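Local coordinates for protein TudS (Uncultured bacterium, PDB 6Z96) that removes sulfur from thiouracil without net redox chemistry, using a [4Fe-4S] cluster that probably takes up the sulfur in a [4Fe-5S] intermediate, at residues Glu3-Ala9 / Gly37-Cys43; Ile25-Trp29 / Leu142-Ala146; Arg59-Val64 / Gly121-Thr125; Gly79-Leu84 / Lys124-Leu129; Arg93-Glu99 / Ile134-Asp140. All blocks are in the same frame, centred on the assembly; numbering follows the deposited sequence.

Contact 1. Residues Glu3-Ala9 / Gly37-Cys43; sequences EKIIVSA and GRALAFC. With SF4 (iron/sulfur cluster), chain C.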
# COMPACT_ATOMS: atom_id res chain seq x y z
N GLU A 3 -12.04 10.44 -10.71
CA GLU A 3 -11.74 9.05 -10.41
C GLU A 3 -11.38 8.82 -8.93
O GLU A 3 -11.00 9.75 -8.23
CB GLU A 3 -10.60 8.58 -11.29
CG GLU A 3 -10.91 8.67 -12.77
CD GLU A 3 -9.96 7.87 -13.65
OE1 GLU A 3 -9.03 7.24 -13.10
OE2 GLU A 3 -10.17 7.87 -14.88
N LYS A 4 -11.44 7.57 -8.51
CA LYS A 4 -11.08 7.18 -7.14
C LYS A 4 -9.68 6.58 -7.10
O LYS A 4 -9.14 6.16 -8.11
CB LYS A 4 -12.06 6.13 -6.60
CG LYS A 4 -13.51 6.61 -6.62
CD LYS A 4 -14.38 5.51 -6.08
CE LYS A 4 -15.85 5.81 -6.24
NZ LYS A 4 -16.65 4.56 -6.16
N ILE A 5 -9.09 6.56 -5.90
CA ILE A 5 -7.80 5.93 -5.71
C ILE A 5 -7.92 4.93 -4.56
O ILE A 5 -8.82 5.07 -3.72
CB ILE A 5 -6.67 6.95 -5.44
CG1 ILE A 5 -6.79 7.61 -4.06
CG2 ILE A 5 -6.56 7.99 -6.58
CD1 ILE A 5 -5.54 8.47 -3.69
N ILE A 6 -6.98 3.98 -4.50
CA ILE A 6 -6.88 3.10 -3.34
C ILE A 6 -5.72 3.68 -2.51
O ILE A 6 -4.71 4.14 -3.06
CB ILE A 6 -6.66 1.64 -3.77
CG1 ILE A 6 -6.65 0.69 -2.57
CG2 ILE A 6 -5.39 1.47 -4.57
CD1 ILE A 6 -6.73 -0.81 -3.00
N VAL A 7 -5.87 3.69 -1.17
CA VAL A 7 -4.85 4.27 -0.30
C VAL A 7 -4.55 3.34 0.85
O VAL A 7 -5.47 2.85 1.47
CB VAL A 7 -5.36 5.61 0.32
CG1 VAL A 7 -4.28 6.30 1.14
CG2 VAL A 7 -5.89 6.56 -0.76
N SER A 8 -3.26 3.13 1.18
CA SER A 8 -2.88 2.34 2.37
C SER A 8 -3.63 2.90 3.59
O SER A 8 -3.57 4.10 3.85
CB SER A 8 -1.39 2.51 2.65
OG SER A 8 -0.63 1.77 1.72
N ALA A 9 -4.37 2.04 4.30
CA ALA A 9 -5.21 2.51 5.40
C ALA A 9 -4.43 3.24 6.48
O ALA A 9 -4.96 4.18 7.10
CB ALA A 9 -6.00 1.34 6.00
N GLY A 37 -15.28 11.16 -0.98
CA GLY A 37 -15.49 9.72 -1.10
C GLY A 37 -14.63 9.07 -2.16
O GLY A 37 -14.97 8.00 -2.67
N ARG A 38 -13.49 9.69 -2.50
CA ARG A 38 -12.64 9.17 -3.57
C ARG A 38 -11.39 8.44 -3.11
O ARG A 38 -10.57 8.06 -3.96
CB ARG A 38 -12.24 10.33 -4.51
CG ARG A 38 -13.45 10.96 -5.20
CD ARG A 38 -13.08 12.26 -5.90
NE ARG A 38 -12.07 12.04 -6.93
CZ ARG A 38 -11.31 13.00 -7.45
NH1 ARG A 38 -11.41 14.25 -7.02
NH2 ARG A 38 -10.42 12.70 -8.38
N ALA A 39 -11.14 8.37 -1.79
CA ALA A 39 -9.91 7.73 -1.30
C ALA A 39 -10.32 6.48 -0.54
O ALA A 39 -10.75 6.59 0.62
CB ALA A 39 -9.16 8.68 -0.37
N LEU A 40 -10.24 5.32 -1.18
CA LEU A 40 -10.68 4.07 -0.58
C LEU A 40 -9.59 3.45 0.24
O LEU A 40 -8.57 3.05 -0.29
CB LEU A 40 -11.17 3.10 -1.65
CG LEU A 40 -12.34 3.57 -2.55
CD1 LEU A 40 -12.86 2.43 -3.39
CD2 LEU A 40 -13.51 4.14 -1.72
N ALA A 41 -9.81 3.35 1.54
CA ALA A 41 -8.82 2.80 2.45
C ALA A 41 -8.69 1.32 2.27
O ALA A 41 -9.69 0.63 2.19
CB ALA A 41 -9.27 3.08 3.88
N PHE A 42 -7.44 0.82 2.30
CA PHE A 42 -7.24 -0.62 2.17
C PHE A 42 -5.96 -0.98 2.86
O PHE A 42 -4.96 -0.31 2.67
CB PHE A 42 -7.18 -1.02 0.68
CG PHE A 42 -7.14 -2.52 0.50
CD1 PHE A 42 -5.95 -3.19 0.28
CD2 PHE A 42 -8.30 -3.27 0.60
CE1 PHE A 42 -5.90 -4.57 0.17
CE2 PHE A 42 -8.26 -4.67 0.46
CZ PHE A 42 -7.05 -5.30 0.25
N CYS A 43 -5.98 -2.09 3.63
CA CYS A 43 -4.74 -2.59 4.24
C CYS A 43 -4.57 -4.03 3.77
O CYS A 43 -5.28 -4.91 4.23
CB CYS A 43 -4.78 -2.55 5.77
SG CYS A 43 -3.35 -3.36 6.52
FE1 SF4 C . 1.18 -2.01 6.51
FE2 SF4 C . -0.12 0.31 6.04
FE3 SF4 C . -1.51 -2.06 5.97
FE4 SF4 C . 0.25 -1.41 3.96
S1 SF4 C . -1.74 -0.36 4.51
S2 SF4 C . 0.06 -3.44 4.97
S3 SF4 C . 1.91 -0.33 5.17
S4 SF4 C . -0.50 -1.07 7.80
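Gly-37, at positive phi, closes the preceding helix in a Schellman motif and turns the chain into the strand. Arg-38 holds the start of the pairing twice over: its NE and NH2 donate to Glu-3 O at 2.8 and 3.0 Å, and its O receives Ile-5 N at 2.9 Å. From Ala-39 on, the strands pair in parallel, their axes approaching to 4.6 Å at an angle of 40°. Ala-39 CB lies 3.9 Å from Val-7 CG2, on the face with Ile-5 and Ala-41. Leu-40 bonds to the residues on either side of its partner Ile-6, its N to Ile-5 O and its O to Val-7 N, each 2.9 Å. Ala-41 adds a CA-H...O contact to Val-7 O (3.5 Å). Phe-42 N reaches Val-7 O and Phe-42 O takes Ala-9 N, both at 2.9 Å, while Ile-6 CD1 packs on Phe-42 CB at 3.7 Å. Cys-43 stands at the N-cap of the next helix, and its SG binds FE3 of the cluster at 2.3 Å; Ser-8 CB comes within 3.4 Å of cluster atom S1. This is a beta-alpha-beta unit, strand 5-8, helix 28-35, strand 39-42, whose carboxy-terminal strand ends line the iron-sulfur site.

Contact 2. Residues Ile25-Trp29 / Leu142-Ala146; sequences IVSNW and LPELA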
# COMPACT_ATOMS: atom_id res chain seq x y z
N ILE A 25 -0.86 10.95 7.29
CA ILE A 25 -0.09 12.03 6.70
C ILE A 25 -0.90 13.32 6.66
O ILE A 25 -2.13 13.30 6.55
CB ILE A 25 0.52 11.64 5.34
CG1 ILE A 25 -0.57 11.07 4.41
CG2 ILE A 25 1.67 10.65 5.56
CD1 ILE A 25 -0.07 10.42 3.06
N VAL A 26 -0.20 14.44 6.77
CA VAL A 26 -0.83 15.73 6.78
C VAL A 26 -0.87 16.20 5.34
O VAL A 26 0.18 16.41 4.74
CB VAL A 26 -0.07 16.72 7.68
CG1 VAL A 26 -0.77 18.07 7.69
CG2 VAL A 26 0.06 16.14 9.09
N SER A 27 -2.06 16.27 4.78
CA SER A 27 -2.23 16.64 3.40
C SER A 27 -3.61 17.19 3.18
O SER A 27 -4.60 16.45 3.27
CB SER A 27 -2.01 15.42 2.50
OG SER A 27 -2.37 15.68 1.16
N ASN A 28 -3.70 18.47 2.82
CA ASN A 28 -4.99 19.08 2.51
C ASN A 28 -5.63 18.40 1.29
O ASN A 28 -6.85 18.20 1.24
CB ASN A 28 -4.83 20.58 2.23
CG ASN A 28 -4.38 21.37 3.45
OD1 ASN A 28 -4.65 20.98 4.59
ND2 ASN A 28 -3.68 22.48 3.23
N TRP A 29 -4.81 18.05 0.30
CA TRP A 29 -5.29 17.39 -0.90
C TRP A 29 -5.92 16.02 -0.56
O TRP A 29 -7.02 15.74 -1.01
CB TRP A 29 -4.14 17.23 -1.92
CG TRP A 29 -4.52 16.40 -3.11
CD1 TRP A 29 -5.21 16.81 -4.21
CD2 TRP A 29 -4.22 15.01 -3.30
NE1 TRP A 29 -5.40 15.75 -5.06
CE2 TRP A 29 -4.79 14.64 -4.54
CE3 TRP A 29 -3.52 14.05 -2.56
CZ2 TRP A 29 -4.73 13.32 -5.01
CZ3 TRP A 29 -3.45 12.76 -3.04
CH2 TRP A 29 -4.06 12.40 -4.25
N LEU A 142 3.13 12.73 -3.39
CA LEU A 142 1.78 13.29 -3.43
C LEU A 142 1.59 14.29 -4.56
O LEU A 142 0.54 14.22 -5.20
CB LEU A 142 1.34 13.92 -2.10
CG LEU A 142 1.27 12.96 -0.94
CD1 LEU A 142 0.85 13.68 0.32
CD2 LEU A 142 0.28 11.86 -1.20
N PRO A 143 2.56 15.19 -4.87
CA PRO A 143 2.33 16.14 -5.97
C PRO A 143 2.13 15.42 -7.30
O PRO A 143 1.24 15.76 -8.07
CB PRO A 143 3.61 17.00 -5.98
CG PRO A 143 4.14 16.92 -4.56
CD PRO A 143 3.85 15.46 -4.19
N GLU A 144 2.95 14.39 -7.55
CA GLU A 144 2.89 13.62 -8.78
C GLU A 144 1.55 12.85 -8.89
O GLU A 144 0.93 12.79 -9.96
CB GLU A 144 4.09 12.66 -8.84
CG GLU A 144 5.44 13.37 -8.91
CD GLU A 144 6.18 13.64 -7.61
OE1 GLU A 144 5.53 13.90 -6.58
OE2 GLU A 144 7.43 13.65 -7.65
N LEU A 145 1.11 12.22 -7.77
CA LEU A 145 -0.16 11.50 -7.79
C LEU A 145 -1.33 12.47 -8.02
O LEU A 145 -2.24 12.21 -8.82
CB LEU A 145 -0.33 10.77 -6.42
CG LEU A 145 -1.72 10.20 -6.17
CD1 LEU A 145 -2.12 9.16 -7.23
CD2 LEU A 145 -1.79 9.59 -4.77
N ALA A 146 -1.32 13.60 -7.30
CA ALA A 146 -2.40 14.57 -7.43
C ALA A 146 -2.50 15.10 -8.86
O ALA A 146 -3.61 15.22 -9.38
CB ALA A 146 -2.18 15.72 -6.46
O HOH W 1 -5.95 15.59 -7.92
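Here two helices that flank the same face of the parallel alpha/beta sheet meet, the start of helix 28-35 against the first turn of helix 142-151, with the loop before Asn-28 joining in. Trp-29 is the centre of it. Its indole, with chi1 in the t well, lies across the side of the second helix that carries Leu-142, Leu-145 and Ala-146. Ala-146 sits over a ring face: its CB is 3.6 Å from the centroid of the five-membered ring and only 20° off the normal, a clear CH-pi contact, with CE2 of Trp-29 the nearest atom at 3.4 Å. The six-membered end of the indole goes to the leucines, Trp-29 CH2 meeting Leu-145 CD2 at 3.6 Å and Trp-29 CZ3 meeting Leu-142 CD2 at 4.3 Å.

Leu-142 is the other large piece. While CD2 faces the tryptophan, CD1 turns to the loop, 3.9 Å from Ser-27 OG and 4.4 Å from Ile-25 CD1. The hydroxyl of Ser-27 is itself engaged at the N-cap, bonded to Leu-30 N. Further in, Leu-142 and Leu-145 rest on Leu-96 of strand 94-96, so the helix pair closes over the sheet. The polar edge of the indole is bridged by one water, which accepts from Trp-29 NE1 at 2.9 Å and donates to Ala-146 O at 2.8 Å.

Contact 3. Residues Arg59-Val64 / Gly121-Thr125; sequences RQGEHV and GEGKT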
# COMPACT_ATOMS: atom_id res chain seq x y z
N ARG A 59 10.46 -9.16 2.98
CA ARG A 59 10.48 -10.03 1.81
C ARG A 59 11.83 -10.74 1.75
O ARG A 59 12.86 -10.18 2.13
CB ARG A 59 10.32 -9.21 0.52
CG ARG A 59 8.95 -8.55 0.41
CD ARG A 59 8.74 -8.01 -1.00
NE ARG A 59 8.67 -9.14 -1.94
CZ ARG A 59 8.26 -9.04 -3.19
NH1 ARG A 59 7.90 -7.85 -3.69
NH2 ARG A 59 8.23 -10.11 -3.97
N GLN A 60 11.82 -11.98 1.25
CA GLN A 60 13.02 -12.74 0.95
C GLN A 60 12.68 -13.30 -0.41
O GLN A 60 12.12 -14.39 -0.52
CB GLN A 60 13.28 -13.82 1.98
CG GLN A 60 13.69 -13.22 3.33
CD GLN A 60 14.11 -14.26 4.33
OE1 GLN A 60 13.79 -15.45 4.21
NE2 GLN A 60 14.80 -13.82 5.38
N GLY A 61 12.86 -12.44 -1.42
CA GLY A 61 12.45 -12.71 -2.79
C GLY A 61 10.94 -12.82 -2.89
O GLY A 61 10.23 -11.88 -2.52
N GLU A 62 10.44 -13.99 -3.31
CA GLU A 62 9.00 -14.21 -3.44
C GLU A 62 8.35 -14.51 -2.08
O GLU A 62 7.14 -14.38 -1.95
CB GLU A 62 8.74 -15.44 -4.34
CG GLU A 62 9.20 -15.28 -5.78
CD GLU A 62 8.34 -14.25 -6.46
OE1 GLU A 62 7.10 -14.32 -6.29
OE2 GLU A 62 8.90 -13.35 -7.12
N HIS A 63 9.14 -14.91 -1.07
CA HIS A 63 8.58 -15.22 0.25
C HIS A 63 8.49 -13.97 1.10
O HIS A 63 9.19 -12.99 0.86
CB HIS A 63 9.50 -16.23 0.97
CG HIS A 63 9.44 -17.60 0.35
ND1 HIS A 63 8.69 -18.62 0.91
CD2 HIS A 63 10.04 -18.06 -0.77
CE1 HIS A 63 8.84 -19.67 0.11
NE2 HIS A 63 9.66 -19.40 -0.90
N VAL A 64 7.65 -14.03 2.14
CA VAL A 64 7.58 -12.96 3.14
C VAL A 64 7.62 -13.70 4.47
O VAL A 64 6.87 -14.67 4.66
CB VAL A 64 6.33 -12.08 3.05
CG1 VAL A 64 6.45 -10.93 4.06
CG2 VAL A 64 6.15 -11.53 1.63
N GLY A 121 13.35 -1.55 -4.12
CA GLY A 121 12.43 -2.66 -4.31
C GLY A 121 11.00 -2.24 -4.08
O GLY A 121 10.70 -1.06 -3.95
N GLU A 122 10.11 -3.22 -4.10
CA GLU A 122 8.69 -2.92 -3.91
C GLU A 122 8.05 -4.03 -3.09
O GLU A 122 8.57 -5.13 -3.02
CB GLU A 122 7.99 -2.73 -5.26
CG GLU A 122 8.02 -3.93 -6.15
CD GLU A 122 7.74 -3.65 -7.63
OE1 GLU A 122 7.72 -4.62 -8.40
OE2 GLU A 122 7.57 -2.46 -8.01
N GLY A 123 6.94 -3.69 -2.46
CA GLY A 123 6.20 -4.66 -1.67
C GLY A 123 5.35 -5.55 -2.57
O GLY A 123 5.20 -5.29 -3.76
N LYS A 124 4.78 -6.60 -1.99
CA LYS A 124 3.96 -7.55 -2.77
C LYS A 124 2.72 -6.95 -3.41
O LYS A 124 2.38 -7.33 -4.53
CB LYS A 124 3.50 -8.69 -1.86
CG LYS A 124 4.64 -9.60 -1.48
CD LYS A 124 4.71 -10.68 -2.54
CE LYS A 124 5.22 -11.99 -2.05
NZ LYS A 124 5.02 -13.06 -3.09
N THR A 125 2.03 -6.03 -2.72
CA THR A 125 0.83 -5.42 -3.27
C THR A 125 1.22 -4.46 -4.39
O THR A 125 0.63 -4.53 -5.47
CB THR A 125 0.03 -4.76 -2.16
OG1 THR A 125 -0.48 -5.79 -1.30
CG2 THR A 125 -1.18 -3.98 -2.72
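Hydrogen bonds to backbone carbonyls do most of the work. Arg-59 NH1 donates to Glu-122 O at 2.9 Å, and the same guanidinium turns back into its own hairpin, with NH2 on Gly-61 O at 3.0 Å and NE giving a weak bond to that oxygen at 3.2 Å. In the reverse direction Lys-124 NZ reaches Glu-62 O at 2.7 Å. Arginine and lysine thus each cross the gap to a carbonyl on the other side.

The charges are managed with help from outside. Arg-59 NH2 and Lys-124 NZ are only 4.4 Å apart, and Glu-62 OE1, 4.0 Å from Lys-124 NZ, is too far for a salt bridge; Asp-77 supplies one to the lysine instead.

The lysine's methylenes make the van der Waals contacts: Lys-124 CD lies over one face of the Arg-59 guanidinium, 3.8 Å from NH2, and Lys-124 CE is 3.8 Å from Val-64 CG2.

Together, Arg-59 and Lys-124 pin a two-stranded antiparallel beta hairpin, closed by a type II' turn from Gln-60 to His-63 with Gly-61 at positive phi, to the N-terminal end of helix 124-131, whose N-cap residue, Gly-123, has its CA about 9 Å from the nearest atom of the iron-sulfur cluster.

Contact 4. Residues Gly79-Leu84 / Lys124-Leu129; sequences GAELAL and KTTALL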
# COMPACT_ATOMS: atom_id res chain seq x y z
N GLY A 79 -3.76 -10.60 0.43
CA GLY A 79 -4.03 -9.17 0.55
C GLY A 79 -3.73 -8.42 -0.75
O GLY A 79 -4.48 -7.52 -1.15
N ALA A 80 -2.64 -8.81 -1.45
CA ALA A 80 -2.33 -8.16 -2.74
C ALA A 80 -3.43 -8.44 -3.76
O ALA A 80 -3.87 -7.52 -4.46
CB ALA A 80 -0.99 -8.66 -3.28
N GLU A 81 -3.90 -9.69 -3.82
CA GLU A 81 -4.96 -10.04 -4.77
C GLU A 81 -6.25 -9.33 -4.44
O GLU A 81 -6.97 -8.91 -5.36
CB GLU A 81 -5.15 -11.54 -4.78
CG GLU A 81 -6.16 -12.02 -5.81
CD GLU A 81 -5.82 -11.86 -7.28
OE1 GLU A 81 -6.77 -11.80 -8.09
OE2 GLU A 81 -4.62 -11.78 -7.64
N LEU A 82 -6.54 -9.14 -3.14
CA LEU A 82 -7.76 -8.42 -2.75
C LEU A 82 -7.63 -6.93 -3.10
O LEU A 82 -8.63 -6.30 -3.49
CB LEU A 82 -8.03 -8.62 -1.27
CG LEU A 82 -8.54 -10.01 -0.95
CD1 LEU A 82 -8.51 -10.24 0.55
CD2 LEU A 82 -9.96 -10.21 -1.50
N ALA A 83 -6.42 -6.36 -3.01
CA ALA A 83 -6.23 -4.95 -3.42
C ALA A 83 -6.51 -4.81 -4.92
O ALA A 83 -7.22 -3.91 -5.34
CB ALA A 83 -4.81 -4.49 -3.11
N LEU A 84 -6.00 -5.76 -5.71
CA LEU A 84 -6.24 -5.76 -7.16
C LEU A 84 -7.74 -5.92 -7.44
O LEU A 84 -8.27 -5.21 -8.29
CB LEU A 84 -5.45 -6.91 -7.81
CG LEU A 84 -5.70 -7.07 -9.30
CD1 LEU A 84 -5.21 -5.86 -10.06
CD2 LEU A 84 -5.04 -8.32 -9.84
N LYS A 124 4.78 -6.60 -1.99
CA LYS A 124 3.96 -7.55 -2.77
C LYS A 124 2.72 -6.95 -3.41
O LYS A 124 2.38 -7.33 -4.53
CB LYS A 124 3.50 -8.69 -1.86
CG LYS A 124 4.64 -9.60 -1.48
CD LYS A 124 4.71 -10.68 -2.54
CE LYS A 124 5.22 -11.99 -2.05
NZ LYS A 124 5.02 -13.06 -3.09
N THR A 125 2.03 -6.03 -2.72
CA THR A 125 0.83 -5.42 -3.27
C THR A 125 1.22 -4.46 -4.39
O THR A 125 0.63 -4.53 -5.47
CB THR A 125 0.03 -4.76 -2.16
OG1 THR A 125 -0.48 -5.79 -1.30
CG2 THR A 125 -1.18 -3.98 -2.72
N THR A 126 2.23 -3.61 -4.15
CA THR A 126 2.70 -2.71 -5.21
C THR A 126 3.10 -3.47 -6.47
O THR A 126 2.68 -3.11 -7.57
CB THR A 126 3.89 -1.94 -4.69
OG1 THR A 126 3.42 -1.11 -3.64
CG2 THR A 126 4.56 -1.09 -5.81
N ALA A 127 3.85 -4.57 -6.30
CA ALA A 127 4.28 -5.36 -7.47
C ALA A 127 3.10 -5.88 -8.27
O ALA A 127 3.12 -5.80 -9.51
CB ALA A 127 5.17 -6.51 -7.01
N LEU A 128 2.07 -6.40 -7.59
CA LEU A 128 0.92 -6.97 -8.29
C LEU A 128 0.13 -5.88 -8.98
O LEU A 128 -0.25 -6.03 -10.15
CB LEU A 128 0.04 -7.79 -7.34
CG LEU A 128 -1.14 -8.47 -8.01
CD1 LEU A 128 -0.65 -9.53 -8.99
CD2 LEU A 128 -2.04 -9.12 -7.00
N LEU A 129 -0.09 -4.75 -8.30
CA LEU A 129 -0.85 -3.65 -8.93
C LEU A 129 -0.12 -3.12 -10.15
O LEU A 129 -0.76 -2.92 -11.19
CB LEU A 129 -1.10 -2.51 -7.93
CG LEU A 129 -1.92 -2.90 -6.69
CD1 LEU A 129 -2.15 -1.69 -5.80
CD2 LEU A 129 -3.28 -3.48 -7.09
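Ala-80 and Ala-83 on one helix let Thr-125, Leu-128 and Leu-129 of the other come close, the helix axes 8.6 Å apart and crossing at -43°. The tightest point is Ala-80 against Thr-125, CA to CA 4.2 Å: with no more than a methyl on Ala-80, Thr-125 OG1 comes to 3.3 Å from Ala-80 CA, and Ala-80 CB reaches within 3.8 Å of Lys-124 O. Leu-128 is the main bump. Its CD2 drops into a hollow formed by Ala-80 O (3.5 Å), Glu-81 N (3.7 Å) and Leu-84 CB (4.1 Å). The next residue, Leu-129, sets its CD2 beside Leu-84 CA at 3.7 Å, while Ala-83 CB meets Thr-125 CG2 at 3.7 Å. Contact across the pair is by shape, without hydrogen bonds. Helices 73-90 and 124-131 lie on one side of the parallel sheet: Ala-83 packs on Phe-42 of strand 39-42, and Leu-129 on Val-136 of strand 135-137.

Contact 5. Residues Arg93-Glu99 / Ile134-Asp140; sequences RFALLKE and IQVFSED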
# COMPACT_ATOMS: atom_id res chain seq x y z
N ARG A 93 -7.26 3.16 -11.12
CA ARG A 93 -6.01 3.00 -11.84
C ARG A 93 -4.81 3.66 -11.13
O ARG A 93 -3.71 3.66 -11.69
CB ARG A 93 -6.15 3.48 -13.31
CG ARG A 93 -6.79 4.83 -13.46
CD ARG A 93 -7.62 4.99 -14.75
NE ARG A 93 -6.82 5.22 -15.94
CZ ARG A 93 -7.09 6.14 -16.87
NH1 ARG A 93 -6.32 6.26 -17.94
NH2 ARG A 93 -8.13 6.95 -16.72
N PHE A 94 -5.02 4.23 -9.92
CA PHE A 94 -3.95 4.86 -9.14
C PHE A 94 -4.01 4.37 -7.69
O PHE A 94 -5.09 4.23 -7.13
CB PHE A 94 -4.13 6.39 -9.11
CG PHE A 94 -4.12 7.03 -10.48
CD1 PHE A 94 -2.93 7.27 -11.14
CD2 PHE A 94 -5.30 7.39 -11.10
CE1 PHE A 94 -2.92 7.86 -12.40
CE2 PHE A 94 -5.29 7.99 -12.37
CZ PHE A 94 -4.09 8.23 -12.99
N ALA A 95 -2.83 4.17 -7.08
CA ALA A 95 -2.73 3.76 -5.69
C ALA A 95 -1.75 4.65 -4.95
O ALA A 95 -0.72 5.03 -5.50
CB ALA A 95 -2.28 2.31 -5.59
N LEU A 96 -2.07 5.00 -3.70
CA LEU A 96 -1.17 5.76 -2.84
C LEU A 96 -0.84 4.79 -1.71
O LEU A 96 -1.69 4.55 -0.85
CB LEU A 96 -1.87 7.00 -2.29
CG LEU A 96 -1.14 7.76 -1.17
CD1 LEU A 96 0.28 8.14 -1.58
CD2 LEU A 96 -1.95 9.00 -0.74
N LEU A 97 0.36 4.22 -1.73
CA LEU A 97 0.73 3.19 -0.77
C LEU A 97 1.92 3.59 0.07
O LEU A 97 2.78 4.33 -0.37
CB LEU A 97 1.01 1.86 -1.50
CG LEU A 97 -0.13 1.31 -2.36
CD1 LEU A 97 0.26 -0.10 -2.93
CD2 LEU A 97 -1.45 1.19 -1.58
N LYS A 98 1.97 3.06 1.31
CA LYS A 98 3.02 3.39 2.27
C LYS A 98 4.42 2.89 1.89
O LYS A 98 4.65 1.70 1.70
CB LYS A 98 2.62 2.83 3.66
CG LYS A 98 3.67 3.00 4.75
CD LYS A 98 3.76 4.47 5.19
CE LYS A 98 5.00 4.68 6.05
NZ LYS A 98 6.23 4.82 5.22
N GLU A 99 5.39 3.81 1.87
CA GLU A 99 6.76 3.45 1.49
C GLU A 99 7.44 2.52 2.51
O GLU A 99 7.15 2.59 3.71
CB GLU A 99 7.59 4.75 1.32
CG GLU A 99 8.96 4.52 0.70
CD GLU A 99 8.92 3.86 -0.67
OE1 GLU A 99 8.65 2.63 -0.73
OE2 GLU A 99 9.22 4.54 -1.68
N ILE A 134 -1.73 -0.63 -12.82
CA ILE A 134 -2.13 0.40 -11.87
C ILE A 134 -0.88 1.14 -11.45
O ILE A 134 0.14 0.52 -11.13
CB ILE A 134 -2.86 -0.28 -10.68
CG1 ILE A 134 -4.20 -0.86 -11.19
CG2 ILE A 134 -3.06 0.67 -9.51
CD1 ILE A 134 -4.73 -2.01 -10.38
N GLN A 135 -0.93 2.49 -11.49
CA GLN A 135 0.24 3.28 -11.11
C GLN A 135 0.24 3.42 -9.59
O GLN A 135 -0.77 3.80 -9.01
CB GLN A 135 0.17 4.66 -11.75
CG GLN A 135 0.26 4.60 -13.27
CD GLN A 135 0.23 6.00 -13.83
OE1 GLN A 135 -0.71 6.39 -14.54
NE2 GLN A 135 1.23 6.78 -13.48
N VAL A 136 1.38 3.14 -8.98
CA VAL A 136 1.53 3.24 -7.53
C VAL A 136 2.49 4.36 -7.19
O VAL A 136 3.62 4.41 -7.69
CB VAL A 136 2.05 1.89 -6.96
CG1 VAL A 136 2.22 1.99 -5.43
CG2 VAL A 136 1.10 0.75 -7.32
N PHE A 137 2.06 5.22 -6.27
CA PHE A 137 2.83 6.34 -5.75
C PHE A 137 2.96 6.19 -4.24
O PHE A 137 2.06 5.64 -3.60
CB PHE A 137 2.06 7.65 -6.00
CG PHE A 137 1.88 7.98 -7.47
CD1 PHE A 137 2.73 8.86 -8.11
CD2 PHE A 137 0.84 7.42 -8.20
CE1 PHE A 137 2.56 9.16 -9.46
CE2 PHE A 137 0.67 7.73 -9.55
CZ PHE A 137 1.51 8.61 -10.15
N SER A 138 4.07 6.69 -3.68
CA SER A 138 4.22 6.68 -2.23
C SER A 138 3.79 8.01 -1.62
O SER A 138 3.50 8.98 -2.34
CB SER A 138 5.67 6.38 -1.86
OG SER A 138 6.46 7.55 -2.03
N GLU A 139 3.78 8.10 -0.27
CA GLU A 139 3.46 9.35 0.40
C GLU A 139 4.54 10.44 0.13
O GLU A 139 4.33 11.59 0.51
CB GLU A 139 3.26 9.13 1.91
CG GLU A 139 4.53 8.85 2.68
CD GLU A 139 4.97 7.39 2.76
OE1 GLU A 139 4.53 6.58 1.92
OE2 GLU A 139 5.79 7.08 3.65
N ASP A 140 5.69 10.07 -0.46
CA ASP A 140 6.71 11.07 -0.83
C ASP A 140 6.46 11.61 -2.26
O ASP A 140 7.26 12.42 -2.75
CB ASP A 140 8.10 10.42 -0.83
CG ASP A 140 8.49 9.85 0.53
OD1 ASP A 140 8.17 10.47 1.55
OD2 ASP A 140 9.11 8.76 0.55
O HOH W 2 9.04 7.11 -1.77
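Ala-95 and Val-136 form the middle of this pair of parallel strands in the four-stranded alpha/beta sheet, with CB of Ala-95 4.1 Å from CG2 of Val-136. Leu-97 CD1 touches Val-136 CG1 at 3.8 Å on the same side, where helix 124-131 packs. On the other face, under helix 142-151, Phe-94 and Phe-137 meet by their ring edges, CD1 to CE2 at 4.0 Å.

Around this core runs the backbone pairing of a parallel sheet. Gln-135 N bonds to Arg-93 O (3.0 Å) and Ala-95 N to Gln-135 O (2.8 Å), then Phe-137 N to Ala-95 O and Leu-97 N to Phe-137 O, both 2.9 Å.

Past the strand ends the contact turns polar. The carboxylate of Glu-139 takes Glu-99 N on OE1 at 2.9 Å and makes a salt bridge through OE2 with Lys-98 NZ at 2.8 Å. That NZ also donates to Glu-99 O (2.8 Å); both bonds fix the ammonium end of a side chain that touches the iron-sulfur cluster. Glu-99 OE1 accepts from the backbone N atoms of Ser-106, Gly-107 and Arg-108. A water donates to Glu-99 OE2 (2.6 Å) and Asp-140 OD2 (2.8 Å) and accepts from Ser-138 OG at 2.6 Å.

How the contacts relate
Contacts 1 and 5 are the outer strand pairs of one parallel sheet, ordered 39-42, 5-8, 94-96, 135-137; strands 5-8 and 94-96 join them, with Ile-6 O 2.8 Å from Leu-96 N. Contact 2 lies on one face, where Leu-145 CD2 packs on Leu-96 CB (3.6 Å). Contact 4 lies on the other, Ala-83 CB meeting Phe-42 CE1 at 3.5 Å. Contact 3 shares Lys-124 and Thr-125 with contact 4 and joins the N-terminal end of helix 124-131 to the hairpin 57-66. Cys-43 SG of contact 1 binds FE3 at 2.3 Å; side chains approach the cluster to about 4 Å at Lys-98 (contact 5), 7 Å at Thr-125 (contacts 3 and 4) and 11 Å at Ile-25 (contact 2).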